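PDB 5EUF: protease from Helicobacter pylori, which is a zinc-binding M16-family protease that probably acts as a virulence factor, cleaving the cytoplasmic domain of human JAM-A and weakening the gastric epithelial barrier. Local coordinates for residues 249-261 / 304-318. Sequence-based numbering, arbitrary orientation.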
loop_
_atom_site.group_PDB
_atom_site.type_symbol
_atom_site.label_atom_id
_atom_site.label_comp_id
_atom_site.label_asym_id
_atom_site.label_seq_id
_atom_site.Cartn_x
_atom_site.Cartn_y
_atom_site.Cartn_z
ATOM N N LEU B 249 23.442 12.302 10.918
ATOM C CA LEU B 249 22.877 12.219 12.263
ATOM C C LEU B 249 21.732 11.215 12.272
ATOM O O LEU B 249 21.085 11.001 11.249
ATOM C CB LEU B 249 22.386 13.586 12.740
ATOM C CG LEU B 249 23.441 14.681 12.890
ATOM C CD1 LEU B 249 22.845 15.924 13.542
ATOM C CD2 LEU B 249 24.626 14.165 13.689
ATOM N N GLU B 250 21.480 10.598 13.422
ATOM C CA GLU B 250 20.404 9.618 13.512
ATOM C C GLU B 250 19.091 10.261 13.950
ATOM O O GLU B 250 19.049 11.028 14.911
ATOM C CB GLU B 250 20.786 8.480 14.464
ATOM C CG GLU B 250 21.907 7.592 13.934
ATOM C CD GLU B 250 21.997 6.253 14.649
ATOM O OE1 GLU B 250 21.068 5.913 15.411
ATOM O OE2 GLU B 250 22.999 5.537 14.444
ATOM N N TRP B 251 18.022 9.942 13.227
ATOM C CA TRP B 251 16.697 10.484 13.507
ATOM C C TRP B 251 15.736 9.394 13.974
ATOM O O TRP B 251 15.984 8.207 13.766
ATOM C CB TRP B 251 16.134 11.175 12.264
ATOM C CG TRP B 251 16.916 12.376 11.841
ATOM C CD1 TRP B 251 18.138 12.387 11.235
ATOM C CD2 TRP B 251 16.525 13.745 11.984
ATOM N NE1 TRP B 251 18.535 13.682 10.996
ATOM C CE2 TRP B 251 17.561 14.533 11.447
ATOM C CE3 TRP B 251 15.398 14.381 12.513
ATOM C CZ2 TRP B 251 17.506 15.924 11.427
ATOM C CZ3 TRP B 251 15.347 15.760 12.495
ATOM C CH2 TRP B 251 16.393 16.518 11.954
ATOM N N VAL B 252 14.639 9.800 14.605
ATOM C CA VAL B 252 13.629 8.852 15.060
ATOM C C VAL B 252 12.219 9.411 14.878
ATOM O O VAL B 252 11.978 10.603 15.067
ATOM C CB VAL B 252 13.839 8.466 16.544
ATOM C CG1 VAL B 252 13.725 9.686 17.439
ATOM C CG2 VAL B 252 12.850 7.385 16.974
ATOM N N ALA B 253 11.294 8.545 14.483
ATOM C CA ALA B 253 9.891 8.911 14.413
ATOM C C ALA B 253 9.063 7.923 15.222
ATOM O O ALA B 253 9.024 6.737 14.909
ATOM C CB ALA B 253 9.418 8.952 12.972
ATOM N N LEU B 254 8.419 8.414 16.274
ATOM C CA LEU B 254 7.560 7.578 17.104
ATOM C C LEU B 254 6.132 8.098 17.050
ATOM O O LEU B 254 5.839 9.183 17.549
ATOM C CB LEU B 254 8.064 7.539 18.549
ATOM C CG LEU B 254 7.166 6.835 19.575
ATOM C CD1 LEU B 254 6.893 5.390 19.179
ATOM C CD2 LEU B 254 7.776 6.901 20.967
ATOM N N GLY B 255 5.245 7.321 16.441
ATOM C CA GLY B 255 3.868 7.740 16.276
ATOM C C GLY B 255 2.875 6.783 16.895
ATOM O O GLY B 255 3.062 5.566 16.868
ATOM N N TYR B 256 1.811 7.342 17.458
ATOM C CA TYR B 256 0.745 6.549 18.051
ATOM C C TYR B 256 -0.564 6.814 17.319
ATOM O O TYR B 256 -0.887 7.963 17.013
ATOM C CB TYR B 256 0.603 6.865 19.543
ATOM C CG TYR B 256 1.768 6.395 20.387
ATOM C CD1 TYR B 256 2.872 7.210 20.605
ATOM C CD2 TYR B 256 1.764 5.132 20.967
ATOM C CE1 TYR B 256 3.940 6.780 21.380
ATOM C CE2 TYR B 256 2.822 4.695 21.744
ATOM C CZ TYR B 256 3.907 5.521 21.946
ATOM O OH TYR B 256 4.960 5.081 22.718
ATOM N N LYS B 257 -1.310 5.750 17.030
ATOM C CA LYS B 257 -2.602 5.884 16.367
ATOM C C LYS B 257 -3.560 6.698 17.222
ATOM O O LYS B 257 -3.501 6.668 18.451
ATOM C CB LYS B 257 -3.204 4.513 16.056
ATOM C CG LYS B 257 -2.569 3.819 14.863
ATOM C CD LYS B 257 -2.852 4.560 13.562
ATOM C CE LYS B 257 -2.068 3.953 12.406
ATOM N NZ LYS B 257 -2.303 2.488 12.262
ATOM N N VAL B 258 -4.450 7.422 16.557
ATOM C CA VAL B 258 -5.286 8.400 17.229
ATOM C C VAL B 258 -6.601 8.546 16.462
ATOM O O VAL B 258 -6.629 8.345 15.245
ATOM C CB VAL B 258 -4.525 9.749 17.356
ATOM C CG1 VAL B 258 -5.339 10.924 16.833
ATOM C CG2 VAL B 258 -4.077 9.967 18.793
ATOM N N PRO B 259 -7.701 8.857 17.172
ATOM C CA PRO B 259 -9.037 8.966 16.567
ATOM C C PRO B 259 -9.111 9.925 15.382
ATOM O O PRO B 259 -8.189 10.710 15.155
ATOM C CB PRO B 259 -9.898 9.486 17.720
ATOM C CG PRO B 259 -9.210 9.013 18.941
ATOM C CD PRO B 259 -7.744 9.081 18.627
ATOM N N ALA B 260 -10.212 9.858 14.639
ATOM C CA ALA B 260 -10.418 10.720 13.480
ATOM C C ALA B 260 -10.651 12.185 13.878
ATOM O O ALA B 260 -10.772 12.508 15.061
ATOM C CB ALA B 260 -11.579 10.204 12.649
ATOM N N PHE B 261 -10.720 13.055 12.872
ATOM C CA PHE B 261 -10.767 14.508 13.053
ATOM C C PHE B 261 -11.808 14.993 14.057
ATOM O O PHE B 261 -11.500 15.786 14.947
ATOM C CB PHE B 261 -11.021 15.186 11.698
ATOM C CG PHE B 261 -11.068 16.692 11.762
ATOM C CD1 PHE B 261 -9.912 17.439 11.616
ATOM C CD2 PHE B 261 -12.271 17.360 11.941
ATOM C CE1 PHE B 261 -9.949 18.824 11.664
ATOM C CE2 PHE B 261 -12.315 18.742 11.994
ATOM C CZ PHE B 261 -11.152 19.474 11.854
ATOM N N GLN B 304 -4.236 16.364 12.892
ATOM C CA GLN B 304 -5.678 16.202 12.973
ATOM C C GLN B 304 -6.209 15.804 11.608
ATOM O O GLN B 304 -6.910 16.572 10.944
ATOM C CB GLN B 304 -6.343 17.482 13.479
ATOM C CG GLN B 304 -7.630 17.239 14.251
ATOM C CD GLN B 304 -8.127 18.482 14.956
ATOM O OE1 GLN B 304 -7.371 19.428 15.180
ATOM N NE2 GLN B 304 -9.406 18.490 15.307
ATOM N N LEU B 305 -5.847 14.595 11.194
ATOM C CA LEU B 305 -6.247 14.055 9.903
ATOM C C LEU B 305 -7.723 13.683 9.916
ATOM O O LEU B 305 -8.285 13.380 10.970
ATOM C CB LEU B 305 -5.394 12.839 9.546
ATOM C CG LEU B 305 -3.881 13.057 9.478
ATOM C CD1 LEU B 305 -3.151 11.725 9.404
ATOM C CD2 LEU B 305 -3.529 13.924 8.284
ATOM N N GLN B 306 -8.338 13.707 8.738
ATOM C CA GLN B 306 -9.765 13.439 8.596
ATOM C C GLN B 306 -10.142 12.050 9.105
ATOM O O GLN B 306 -11.001 11.917 9.976
ATOM C CB GLN B 306 -10.184 13.605 7.136
ATOM C CG GLN B 306 -11.645 13.320 6.865
ATOM C CD GLN B 306 -12.070 13.753 5.475
ATOM O OE1 GLN B 306 -11.434 14.609 4.859
ATOM N NE2 GLN B 306 -13.148 13.161 4.974
ATOM N N ASP B 307 -9.496 11.019 8.567
ATOM C CA ASP B 307 -9.732 9.649 9.018
ATOM C C ASP B 307 -8.865 9.336 10.234
ATOM O O ASP B 307 -8.409 10.256 10.911
ATOM C CB ASP B 307 -9.462 8.661 7.885
ATOM C CG ASP B 307 -10.452 8.808 6.743
ATOM O OD1 ASP B 307 -11.635 9.099 7.020
ATOM O OD2 ASP B 307 -10.049 8.639 5.575
ATOM N N GLU B 308 -8.644 8.052 10.517
ATOM C CA GLU B 308 -7.838 7.666 11.675
ATOM C C GLU B 308 -6.469 8.334 11.624
ATOM O O GLU B 308 -5.704 8.144 10.682
ATOM C CB GLU B 308 -7.675 6.150 11.764
ATOM C CG GLU B 308 -6.811 5.726 12.945
ATOM C CD GLU B 308 -6.853 4.238 13.210
ATOM O OE1 GLU B 308 -6.428 3.823 14.310
ATOM O OE2 GLU B 308 -7.306 3.484 12.322
ATOM N N SER B 309 -6.176 9.124 12.650
ATOM C CA SER B 309 -5.036 10.029 12.617
ATOM C C SER B 309 -3.837 9.500 13.387
ATOM O O SER B 309 -3.816 8.350 13.825
ATOM C CB SER B 309 -5.441 11.398 13.170
ATOM O OG SER B 309 -4.339 12.285 13.198
ATOM N N VAL B 310 -2.842 10.365 13.556
ATOM C CA VAL B 310 -1.579 9.981 14.166
ATOM C C VAL B 310 -1.004 11.103 15.032
ATOM O O VAL B 310 -0.937 12.260 14.610
ATOM C CB VAL B 310 -0.548 9.574 13.082
ATOM C CG1 VAL B 310 0.872 9.839 13.542
ATOM C CG2 VAL B 310 -0.726 8.111 12.705
ATOM N N PHE B 311 -0.613 10.752 16.253
ATOM C CA PHE B 311 0.157 11.652 17.104
ATOM C C PHE B 311 1.629 11.334 16.896
ATOM O O PHE B 311 2.053 10.197 17.092
ATOM C CB PHE B 311 -0.234 11.494 18.573
ATOM C CG PHE B 311 0.221 12.626 19.447
ATOM C CD1 PHE B 311 1.543 12.723 19.852
ATOM C CD2 PHE B 311 -0.678 13.589 19.872
ATOM C CE1 PHE B 311 1.962 13.764 20.658
ATOM C CE2 PHE B 311 -0.266 14.630 20.681
ATOM C CZ PHE B 311 1.055 14.718 21.074
ATOM N N LEU B 312 2.410 12.332 16.504
ATOM C CA LEU B 312 3.750 12.072 15.992
ATOM C C LEU B 312 4.876 12.713 16.806
ATOM O O LEU B 312 4.871 13.919 17.045
ATOM C CB LEU B 312 3.833 12.545 14.541
ATOM C CG LEU B 312 5.077 12.152 13.751
ATOM C CD1 LEU B 312 5.244 10.644 13.743
ATOM C CD2 LEU B 312 4.983 12.688 12.335
ATOM N N PHE B 313 5.839 11.893 17.222
ATOM C CA PHE B 313 7.063 12.377 17.865
ATOM C C PHE B 313 8.251 12.263 16.914
ATOM O O PHE B 313 8.527 11.184 16.388
ATOM C CB PHE B 313 7.366 11.588 19.141
ATOM C CG PHE B 313 6.359 11.779 20.234
ATOM C CD1 PHE B 313 6.527 12.778 21.180
ATOM C CD2 PHE B 313 5.255 10.949 20.328
ATOM C CE1 PHE B 313 5.605 12.953 22.193
ATOM C CE2 PHE B 313 4.329 11.118 21.340
ATOM C CZ PHE B 313 4.504 12.120 22.271
ATOM N N ILE B 314 8.956 13.368 16.697
ATOM C CA ILE B 314 10.132 13.356 15.828
ATOM C C ILE B 314 11.344 13.977 16.520
ATOM O O ILE B 314 11.255 15.068 17.084
ATOM C CB ILE B 314 9.865 14.103 14.508
ATOM C CG1 ILE B 314 8.689 13.467 13.763
ATOM C CG2 ILE B 314 11.111 14.100 13.635
ATOM C CD1 ILE B 314 8.396 14.103 12.426
ATOM N N ALA B 315 12.474 13.279 16.477
ATOM C CA ALA B 315 13.689 13.763 17.123
ATOM C C ALA B 315 14.941 13.432 16.312
ATOM O O ALA B 315 15.105 12.314 15.825
ATOM C CB ALA B 315 13.802 13.188 18.521
ATOM N N GLY B 316 15.818 14.420 16.170
ATOM C CA GLY B 316 17.079 14.239 15.474
ATOM C C GLY B 316 18.247 14.431 16.419
ATOM O O GLY B 316 18.460 15.524 16.948
ATOM N N GLY B 317 19.012 13.365 16.627
ATOM C CA GLY B 317 20.050 13.364 17.639
ATOM C C GLY B 317 21.294 14.161 17.302
ATOM O O GLY B 317 21.568 14.457 16.138
ATOM N N ASN B 318 22.042 14.513 18.344
ATOM C CA ASN B 318 23.356 15.120 18.193
ATOM C C ASN B 318 24.351 14.068 17.702
ATOM O O ASN B 318 24.050 12.875 17.749
ATOM C CB ASN B 318 23.812 15.736 19.521
ATOM C CG ASN B 318 23.079 17.026 19.849
ATOM O OD1 ASN B 318 22.655 17.758 18.955
ATOM N ND2 ASN B 318 22.933 17.313 21.138
#
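W251 lies against G316, whose CA sits over one face of the indole, 3.7 Å from the centroid of its six-membered ring, which identifies a CH-pi contact. With CG anti to the carbonyl carbon (chi1 -65°), the indole reaches across to the strand of G316, and I314 CG2 lies at its edge. On the other face of the sheet, V252 CG1 touches A315 CB at 3.7 Å, and F313 presents its ring edge to the carbonyl oxygen of L254. Y256 CD1 comes within 4.2 Å of F313 CE2, and V258 CG2 packs on F311 CB.

Paired backbone bonds link V252 with A315, L254 with F313, Y256 with F311 and V258 with S309; in the last, V258 N stands above the S309 carbonyl plane, not on a lone pair. Beyond it, F261 N bonds to Q306 O (3.1 Å). Q304 NE2 lies over one face of the F261 ring, displaced toward its rim, with ring and amide planes 23° apart and a weak bond from NE2 to F261 O (3.4 Å). The Q304 side chain is about 3 Å from a bound zinc ion.

K257 CD meets E308 OE1 where the two chains cross at about a right angle; K257 NZ bonds to Q234 OE1 and A154 O. Helix 266-276 packs on V258, F311 and F313. The register and the 150° angle mark 251-258 and 309-317 as adjacent antiparallel interior strands; 412-418 pairs with the first and 295-302 with the second, in the mixed sheet of the M16 inactive domain.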